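PDB 6T2R: beta-glycosidase from Bacteroides caccae, which probably acts as a family 16 endo-beta-galactosidase, hydrolysing linkages inside mucin O-glycan chains in the human gut. Local coordinates for residues T60-R66 / Y92-G96; I232-L236 / L249-V255. All blocks are in the same frame, centred on the assembly; numbering follows the deposited sequence.

Interaction 1: T60-R66 / Y92-G96; sequences TQSFDDR and YLTGG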
ATOM      1  N   THR A  60      -0.845   5.659 -14.995  1.00 32.41           N
ATOM      2  CA  THR A  60      -1.856   4.803 -15.653  1.00 33.47           C
ATOM      3  C   THR A  60      -3.192   4.921 -14.925  1.00 31.53           C
ATOM      4  O   THR A  60      -4.178   4.273 -15.392  1.00 34.40           O
ATOM      5  CB  THR A  60      -1.311   3.375 -15.652  1.00 34.54           C
ATOM      6  OG1 THR A  60      -1.001   3.039 -14.288  1.00 30.92           O
ATOM      7  CG2 THR A  60      -0.099   3.245 -16.554  1.00 33.34           C
ATOM      8  N   GLN A  61      -3.207   5.650 -13.797  1.00 31.55           N
ATOM      9  CA  GLN A  61      -4.343   5.618 -12.838  1.00 31.20           C
ATOM     10  C   GLN A  61      -5.527   6.193 -13.589  1.00 32.16           C
ATOM     11  O   GLN A  61      -5.282   7.111 -14.404  1.00 31.04           O
ATOM     12  CB  GLN A  61      -3.991   6.358 -11.556  1.00 30.07           C
ATOM     13  CG  GLN A  61      -2.842   5.697 -10.793  1.00 32.53           C
ATOM     14  CD  GLN A  61      -3.095   4.290 -10.266  1.00 31.57           C
ATOM     15  OE1 GLN A  61      -4.216   3.939  -9.887  1.00 26.85           O
ATOM     16  NE2 GLN A  61      -2.043   3.472 -10.239  1.00 23.57           N
ATOM     17  N   SER A  62      -6.704   5.607 -13.418  1.00 31.88           N
ATOM     18  CA  SER A  62      -7.860   5.829 -14.339  1.00 30.70           C
ATOM     19  C   SER A  62      -9.181   5.739 -13.585  1.00 31.66           C
ATOM     20  O   SER A  62      -9.281   4.912 -12.645  1.00 33.62           O
ATOM     21  CB  SER A  62      -7.825   4.848 -15.457  1.00 29.44           C
ATOM     22  OG  SER A  62      -9.016   4.870 -16.202  1.00 27.09           O
ATOM     23  N   PHE A  63     -10.163   6.534 -14.013  1.00 32.16           N
ATOM     24  CA  PHE A  63     -11.565   6.464 -13.519  1.00 35.05           C
ATOM     25  C   PHE A  63     -12.362   5.463 -14.365  1.00 33.04           C
ATOM     26  O   PHE A  63     -13.499   5.182 -14.036  1.00 30.27           O
ATOM     27  CB  PHE A  63     -12.214   7.849 -13.488  1.00 36.60           C
ATOM     28  CG  PHE A  63     -11.638   8.778 -12.447  1.00 40.12           C
ATOM     29  CD1 PHE A  63     -10.882   8.298 -11.386  1.00 39.37           C
ATOM     30  CD2 PHE A  63     -11.854  10.141 -12.530  1.00 39.36           C
ATOM     31  CE1 PHE A  63     -10.353   9.163 -10.444  1.00 42.37           C
ATOM     32  CE2 PHE A  63     -11.333  11.002 -11.575  1.00 43.90           C
ATOM     33  CZ  PHE A  63     -10.588  10.511 -10.533  1.00 41.65           C
ATOM     34  N   ASP A  64     -11.740   4.838 -15.358  1.00 33.31           N
ATOM     35  CA  ASP A  64     -12.420   3.866 -16.258  1.00 33.17           C
ATOM     36  C   ASP A  64     -12.982   2.689 -15.455  1.00 31.53           C
ATOM     37  O   ASP A  64     -12.189   1.968 -14.819  1.00 29.44           O
ATOM     38  CB  ASP A  64     -11.482   3.334 -17.350  1.00 34.16           C
ATOM     39  CG  ASP A  64     -12.289   2.798 -18.507  1.00 39.15           C
ATOM     40  OD1 ASP A  64     -13.240   2.010 -18.242  1.00 43.10           O
ATOM     41  OD2 ASP A  64     -12.008   3.217 -19.650  1.00 39.00           O
ATOM     42  N   ASP A  65     -14.283   2.425 -15.603  1.00 34.28           N
ATOM     43  CA  ASP A  65     -14.999   1.324 -14.907  1.00 34.80           C
ATOM     44  C   ASP A  65     -14.371  -0.028 -15.247  1.00 31.23           C
ATOM     45  O   ASP A  65     -14.484  -0.970 -14.455  1.00 30.16           O
ATOM     46  CB  ASP A  65     -16.484   1.328 -15.245  1.00 36.71           C
ATOM     47  CG  ASP A  65     -17.228   2.449 -14.566  1.00 39.96           C
ATOM     48  OD1 ASP A  65     -16.755   2.904 -13.511  1.00 37.61           O
ATOM     49  OD2 ASP A  65     -18.279   2.856 -15.094  1.00 40.35           O
ATOM     50  N   ARG A  66     -13.700  -0.128 -16.369  1.00 28.99           N
ATOM     51  CA  ARG A  66     -13.083  -1.410 -16.772  1.00 30.33           C
ATOM     52  C   ARG A  66     -11.865  -1.718 -15.899  1.00 30.97           C
ATOM     53  O   ARG A  66     -11.274  -2.794 -16.100  1.00 32.07           O
ATOM     54  CB  ARG A  66     -12.727  -1.375 -18.254  1.00 33.48           C
ATOM     55  CG  ARG A  66     -13.938  -1.424 -19.183  1.00 34.29           C
ATOM     56  CD  ARG A  66     -13.526  -1.201 -20.623  1.00 35.41           C
ATOM     57  NE  ARG A  66     -12.876   0.098 -20.705  1.00 46.38           N
ATOM     58  CZ  ARG A  66     -12.153   0.571 -21.734  1.00 55.31           C
ATOM     59  NH1 ARG A  66     -11.956  -0.143 -22.834  1.00 52.09           N
ATOM     60  NH2 ARG A  66     -11.622   1.780 -21.660  1.00 52.10           N
ATOM     61  N   TYR A  92      -1.497   2.303 -21.054  1.00 36.66           N
ATOM     62  CA  TYR A  92      -2.143   1.323 -20.149  1.00 33.96           C
ATOM     63  C   TYR A  92      -2.935   2.073 -19.088  1.00 31.42           C
ATOM     64  O   TYR A  92      -2.549   3.208 -18.741  1.00 31.50           O
ATOM     65  CB  TYR A  92      -1.085   0.431 -19.513  1.00 33.90           C
ATOM     66  CG  TYR A  92      -0.227  -0.271 -20.519  1.00 33.57           C
ATOM     67  CD1 TYR A  92      -0.686  -1.404 -21.153  1.00 37.56           C
ATOM     68  CD2 TYR A  92       1.048   0.168 -20.825  1.00 36.15           C
ATOM     69  CE1 TYR A  92       0.079  -2.079 -22.090  1.00 38.08           C
ATOM     70  CE2 TYR A  92       1.839  -0.508 -21.745  1.00 35.28           C
ATOM     71  CZ  TYR A  92       1.339  -1.618 -22.405  1.00 37.66           C
ATOM     72  OH  TYR A  92       2.076  -2.324 -23.319  1.00 43.45           O
ATOM     73  N   LEU A  93      -4.022   1.455 -18.631  1.00 30.59           N
ATOM     74  CA  LEU A  93      -4.956   1.975 -17.598  1.00 33.05           C
ATOM     75  C   LEU A  93      -4.957   1.026 -16.387  1.00 35.99           C
ATOM     76  O   LEU A  93      -5.077  -0.226 -16.594  1.00 35.04           O
ATOM     77  CB  LEU A  93      -6.358   2.070 -18.187  1.00 34.08           C
ATOM     78  CG  LEU A  93      -6.489   2.983 -19.395  1.00 36.91           C
ATOM     79  CD1 LEU A  93      -7.926   2.963 -19.905  1.00 35.32           C
ATOM     80  CD2 LEU A  93      -6.044   4.409 -19.050  1.00 38.65           C
ATOM     81  N   THR A  94      -4.833   1.575 -15.173  1.00 30.88           N
ATOM     82  CA  THR A  94      -4.861   0.761 -13.934  1.00 30.61           C
ATOM     83  C   THR A  94      -5.878   1.360 -12.971  1.00 28.59           C
ATOM     84  O   THR A  94      -6.131   2.589 -13.038  1.00 29.81           O
ATOM     85  CB  THR A  94      -3.480   0.643 -13.268  1.00 30.34           C
ATOM     86  OG1 THR A  94      -3.055   1.965 -12.902  1.00 27.63           O
ATOM     87  CG2 THR A  94      -2.469  -0.062 -14.146  1.00 28.86           C
ATOM     88  N   GLY A  95      -6.458   0.495 -12.143  1.00 25.39           N
ATOM     89  CA  GLY A  95      -7.384   0.891 -11.066  1.00 25.56           C
ATOM     90  C   GLY A  95      -6.638   0.974  -9.747  1.00 27.18           C
ATOM     91  O   GLY A  95      -5.682   0.176  -9.540  1.00 27.69           O
ATOM     92  N   GLY A  96      -7.038   1.931  -8.914  1.00 26.74           N
ATOM     93  CA  GLY A  96      -6.514   2.171  -7.563  1.00 26.28           C
ATOM     94  C   GLY A  96      -7.540   2.884  -6.703  1.00 27.31           C
ATOM     95  O   GLY A  96      -8.353   3.653  -7.258  1.00 25.18           O
TER

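Interaction 2: I232-L236 / L249-V255; sequences IDMQL and LPVEMEV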
ATOM      1  N   ILE A 232      -4.114   1.345  -2.351  1.00 22.90           N
ATOM      2  CA  ILE A 232      -4.102  -0.030  -2.924  1.00 24.12           C
ATOM      3  C   ILE A 232      -4.338   0.132  -4.420  1.00 24.49           C
ATOM      4  O   ILE A 232      -5.389   0.713  -4.773  1.00 26.60           O
ATOM      5  CB  ILE A 232      -5.170  -0.943  -2.298  1.00 24.41           C
ATOM      6  CG1 ILE A 232      -5.040  -0.996  -0.776  1.00 24.34           C
ATOM      7  CG2 ILE A 232      -5.048  -2.321  -2.939  1.00 27.20           C
ATOM      8  CD1 ILE A 232      -6.154  -1.703  -0.048  1.00 25.63           C
ATOM      9  N   ASP A 233      -3.385  -0.252  -5.268  1.00 21.80           N
ATOM     10  CA  ASP A 233      -3.547   0.130  -6.687  1.00 26.11           C
ATOM     11  C   ASP A 233      -2.670  -0.743  -7.560  1.00 25.93           C
ATOM     12  O   ASP A 233      -1.526  -1.034  -7.174  1.00 27.84           O
ATOM     13  CB  ASP A 233      -3.250   1.626  -6.897  1.00 29.60           C
ATOM     14  CG  ASP A 233      -1.790   1.992  -6.664  1.00 27.61           C
ATOM     15  OD1 ASP A 233      -1.371   2.043  -5.486  1.00 26.65           O
ATOM     16  OD2 ASP A 233      -1.076   2.150  -7.668  1.00 30.13           O
ATOM     17  N   MET A 234      -3.252  -1.158  -8.679  1.00 27.33           N
ATOM     18  CA  MET A 234      -2.550  -1.789  -9.802  1.00 26.47           C
ATOM     19  C   MET A 234      -1.704  -0.700 -10.460  1.00 26.72           C
ATOM     20  O   MET A 234      -2.093   0.504 -10.448  1.00 25.56           O
ATOM     21  CB  MET A 234      -3.542  -2.398 -10.799  1.00 30.41           C
ATOM     22  CG  MET A 234      -2.894  -3.101 -11.985  1.00 27.21           C
ATOM     23  SD  MET A 234      -1.652  -4.309 -11.538  1.00 30.46           S
ATOM     24  CE  MET A 234      -2.645  -5.593 -10.777  1.00 31.63           C
ATOM     25  N   GLN A 235      -0.569  -1.137 -10.982  1.00 23.54           N
ATOM     26  CA  GLN A 235       0.465  -0.283 -11.580  1.00 25.46           C
ATOM     27  C   GLN A 235       1.025  -1.088 -12.755  1.00 25.47           C
ATOM     28  O   GLN A 235       1.173  -2.347 -12.628  1.00 25.21           O
ATOM     29  CB  GLN A 235       1.515   0.082 -10.517  1.00 23.18           C
ATOM     30  CG  GLN A 235       0.959   0.958  -9.412  1.00 24.96           C
ATOM     31  CD  GLN A 235       1.905   1.288  -8.278  1.00 25.52           C
ATOM     32  OE1 GLN A 235       3.027   0.791  -8.170  1.00 26.99           O
ATOM     33  NE2 GLN A 235       1.408   2.097  -7.385  1.00 20.30           N
ATOM     34  N   LEU A 236       1.321  -0.395 -13.852  1.00 28.89           N
ATOM     35  CA  LEU A 236       1.898  -1.013 -15.079  1.00 33.05           C
ATOM     36  C   LEU A 236       3.028  -0.135 -15.635  1.00 31.47           C
ATOM     37  O   LEU A 236       2.765   1.060 -15.919  1.00 32.56           O
ATOM     38  CB  LEU A 236       0.783  -1.192 -16.119  1.00 35.55           C
ATOM     39  CG  LEU A 236      -0.155  -2.378 -15.897  1.00 37.49           C
ATOM     40  CD1 LEU A 236      -1.310  -2.344 -16.906  1.00 37.71           C
ATOM     41  CD2 LEU A 236       0.603  -3.698 -15.980  1.00 36.90           C
ATOM     42  N   LEU A 249      -1.861  -8.962 -20.409  1.00 33.71           N
ATOM     43  CA  LEU A 249      -3.043  -8.181 -19.973  1.00 35.21           C
ATOM     44  C   LEU A 249      -4.318  -8.769 -20.577  1.00 37.35           C
ATOM     45  O   LEU A 249      -4.275  -9.430 -21.605  1.00 38.30           O
ATOM     46  CB  LEU A 249      -2.852  -6.723 -20.385  1.00 35.02           C
ATOM     47  CG  LEU A 249      -1.528  -6.102 -19.937  1.00 32.63           C
ATOM     48  CD1 LEU A 249      -1.517  -4.622 -20.249  1.00 35.40           C
ATOM     49  CD2 LEU A 249      -1.265  -6.323 -18.462  1.00 31.69           C
ATOM     50  N   PRO A 250      -5.488  -8.539 -19.937  1.00 36.49           N
ATOM     51  CA  PRO A 250      -5.566  -7.751 -18.702  1.00 32.09           C
ATOM     52  C   PRO A 250      -5.035  -8.527 -17.484  1.00 33.50           C
ATOM     53  O   PRO A 250      -4.864  -9.738 -17.549  1.00 30.82           O
ATOM     54  CB  PRO A 250      -7.067  -7.466 -18.580  1.00 33.15           C
ATOM     55  CG  PRO A 250      -7.705  -8.695 -19.172  1.00 31.87           C
ATOM     56  CD  PRO A 250      -6.808  -9.028 -20.346  1.00 36.37           C
ATOM     57  N   VAL A 251      -4.711  -7.803 -16.412  1.00 34.20           N
ATOM     58  CA  VAL A 251      -4.194  -8.403 -15.156  1.00 29.84           C
ATOM     59  C   VAL A 251      -4.991  -7.820 -13.993  1.00 29.40           C
ATOM     60  O   VAL A 251      -5.442  -6.644 -14.091  1.00 28.76           O
ATOM     61  CB  VAL A 251      -2.684  -8.185 -15.041  1.00 31.33           C
ATOM     62  CG1 VAL A 251      -2.343  -6.732 -14.734  1.00 33.92           C
ATOM     63  CG2 VAL A 251      -2.083  -9.132 -14.020  1.00 32.34           C
ATOM     64  N   GLU A 252      -5.209  -8.640 -12.966  1.00 29.45           N
ATOM     65  CA  GLU A 252      -5.943  -8.219 -11.749  1.00 30.74           C
ATOM     66  C   GLU A 252      -5.109  -8.444 -10.488  1.00 28.11           C
ATOM     67  O   GLU A 252      -4.168  -9.249 -10.506  1.00 26.82           O
ATOM     68  CB  GLU A 252      -7.208  -9.027 -11.480  1.00 31.02           C
ATOM     69  CG  GLU A 252      -7.845  -9.611 -12.688  1.00 36.29           C
ATOM     70  CD  GLU A 252      -9.150 -10.273 -12.317  1.00 34.75           C
ATOM     71  OE1 GLU A 252     -10.142  -9.972 -12.972  1.00 44.10           O
ATOM     72  OE2 GLU A 252      -9.177 -10.991 -11.317  1.00 30.91           O
ATOM     73  N   MET A 253      -5.454  -7.692  -9.451  1.00 27.26           N
ATOM     74  CA  MET A 253      -5.140  -8.013  -8.041  1.00 31.18           C
ATOM     75  C   MET A 253      -6.501  -8.097  -7.376  1.00 28.60           C
ATOM     76  O   MET A 253      -7.391  -7.328  -7.775  1.00 27.71           O
ATOM     77  CB  MET A 253      -4.283  -6.962  -7.341  1.00 30.35           C
ATOM     78  CG  MET A 253      -4.834  -5.551  -7.423  1.00 35.73           C
ATOM     79  SD  MET A 253      -3.776  -4.290  -6.622  1.00 41.29           S
ATOM     80  CE  MET A 253      -3.160  -5.261  -5.233  1.00 30.91           C
ATOM     81  N   GLU A 254      -6.660  -9.067  -6.492  1.00 29.68           N
ATOM     82  CA  GLU A 254      -7.920  -9.310  -5.746  1.00 30.84           C
ATOM     83  C   GLU A 254      -7.650  -9.006  -4.286  1.00 28.62           C
ATOM     84  O   GLU A 254      -6.664  -9.536  -3.731  1.00 25.00           O
ATOM     85  CB  GLU A 254      -8.362 -10.767  -5.883  1.00 32.15           C
ATOM     86  CG  GLU A 254      -8.093 -11.327  -7.260  1.00 31.69           C
ATOM     87  CD  GLU A 254      -8.358 -12.808  -7.375  1.00 30.13           C
ATOM     88  OE1 GLU A 254      -9.514 -13.202  -7.138  1.00 34.00           O
ATOM     89  OE2 GLU A 254      -7.397 -13.550  -7.729  1.00 32.11           O
ATOM     90  N   VAL A 255      -8.520  -8.212  -3.693  1.00 28.59           N
ATOM     91  CA  VAL A 255      -8.383  -7.825  -2.273  1.00 29.86           C
ATOM     92  C   VAL A 255      -9.590  -8.347  -1.500  1.00 32.15           C
ATOM     93  O   VAL A 255     -10.731  -7.884  -1.734  1.00 31.10           O
ATOM     94  CB  VAL A 255      -8.210  -6.311  -2.151  1.00 29.74           C
ATOM     95  CG1 VAL A 255      -7.822  -5.915  -0.743  1.00 27.97           C
ATOM     96  CG2 VAL A 255      -7.198  -5.800  -3.170  1.00 29.10           C
TER

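Interaction 1: T60-R66 / Y92-G96
A single beta bridge between Gln-61 and Thr-94 sets the loop that follows strand 48-49 against strand 92-98, a strand of the beta-jelly roll characteristic of glycoside hydrolase family 16 that pairs with strands 74-81 and 228-233. The bridge rests on Thr-94 N, which donates to Thr-60 O at 2.8 Å with an N-H...O angle of 163°. That same oxygen also receives a CA-H contact from Leu-93 CA at 3.3 Å. On the other side of Gln-61, Ser-62 N lies 3.1 Å from Thr-94 O.

Two threonine hydroxyls reinforce the join: Thr-60 OG1 and Thr-94 OG1 are hydrogen-bonded at 2.7 Å. Both threonines turn the hydroxyl between backbone N and carbonyl carbon (chi1 55° in Thr-60), which brings the oxygens together while Thr-60 CG2 is left to pack on Tyr-92 O. Gln-61 starts out away from the strand, but the bend in its chain carries the amide back over it. There OE1 lies 3.6 Å from Gly-96 N, and NE2 is held by the carbonyl oxygens of Met-234 and Trp-57. Leu-93 packs along the later part of the loop, its CD2 4.0 Å from Ser-62 CB and its CD1 near the Asp-64 carboxylate; a sulfate ion, probably from the crystallisation liquor, also touches this side chain.

Two short turns shape the loop. Ser-62 OG accepts from Asp-64 N in an ST turn, and Asp-64 OD1 from Arg-66 N, 2.9 Å away, in an Asx turn. Arg-66 also grips the Asp-64 carboxylate side-on, NH2 forming a salt bridge with OD2. Arg-66 N and NE approach OD1 from the same face of the carboxylate, the NE-to-OD1 bond being 3.1 Å long and almost straight at 179°.

Interaction 2: I232-L236 / L249-V255
Met-234 and Met-253 interlock across the hydrophobic core of the beta-jelly roll, where strand 228-233 and the residues just beyond it face strand 251-263. The two segments run in nearly opposite directions, 170° apart, and no hydrogen bond joins them; side chains alone fill the gap. Each methionine lies against the other's backbone. Met-234 CE reaches the peptide between Glu-252 and Met-253, 3.7 Å from Met-253 N, while Met-253 SD rests 3.8 Å from Asp-233 C and equally close to Met-234 N. Met-234 leaves its backbone with CG anti to N (chi1 -179°), heading across the gap, then folds twice, at chi2 and chi3, to lay its methyl along the facing strand. Its SD meets Val-251 CG1 at 4.1 Å, the two side chains crossing at about a right angle.

Smaller apolar contacts extend the core in both directions. Ile-232 CG2 rests against both Met-253 CE and Val-255 CG2, whereas Leu-236 and Leu-249 meet tip to tip at the far end, their CD1 atoms 4.1 Å apart, where a cis peptide before Pro-250 leads the chain into its strand.

The next shell holds these pieces in place. Val-112 packs on Ile-232 and Val-255, Leu-77 and Leu-116 on Met-253, and Tyr-92 on both leucines. Asp-233 and Glu-252 leave their backbones away from the facing segment: Asp-233 OD1 accepts from Trp-127 NE1, and Glu-252 OE2 forms a salt bridge with Arg-71 NH2.

The two interactions follow one another along the chain, interaction 1 closing before interaction 2 opens, and their centres lie about 10 Å apart on the same side of the molecule's centre. Strands 92-98 and 228-233 are antiparallel neighbours, and this pairing connects them: Gly-95 O probably accepts a hydrogen bond from Met-234 N, 2.9 Å away. Met-234 links the two, its side chain buried in interaction 2 while its backbone bonds to Gly-95 and Gln-61 of interaction 1. Interaction 2 packs segment 232-236 against segment 249-255, and interaction 1 fixes loop 60-66 to strand 92-98, so the loop is tied to the sheet whose neighbouring strand faces the core.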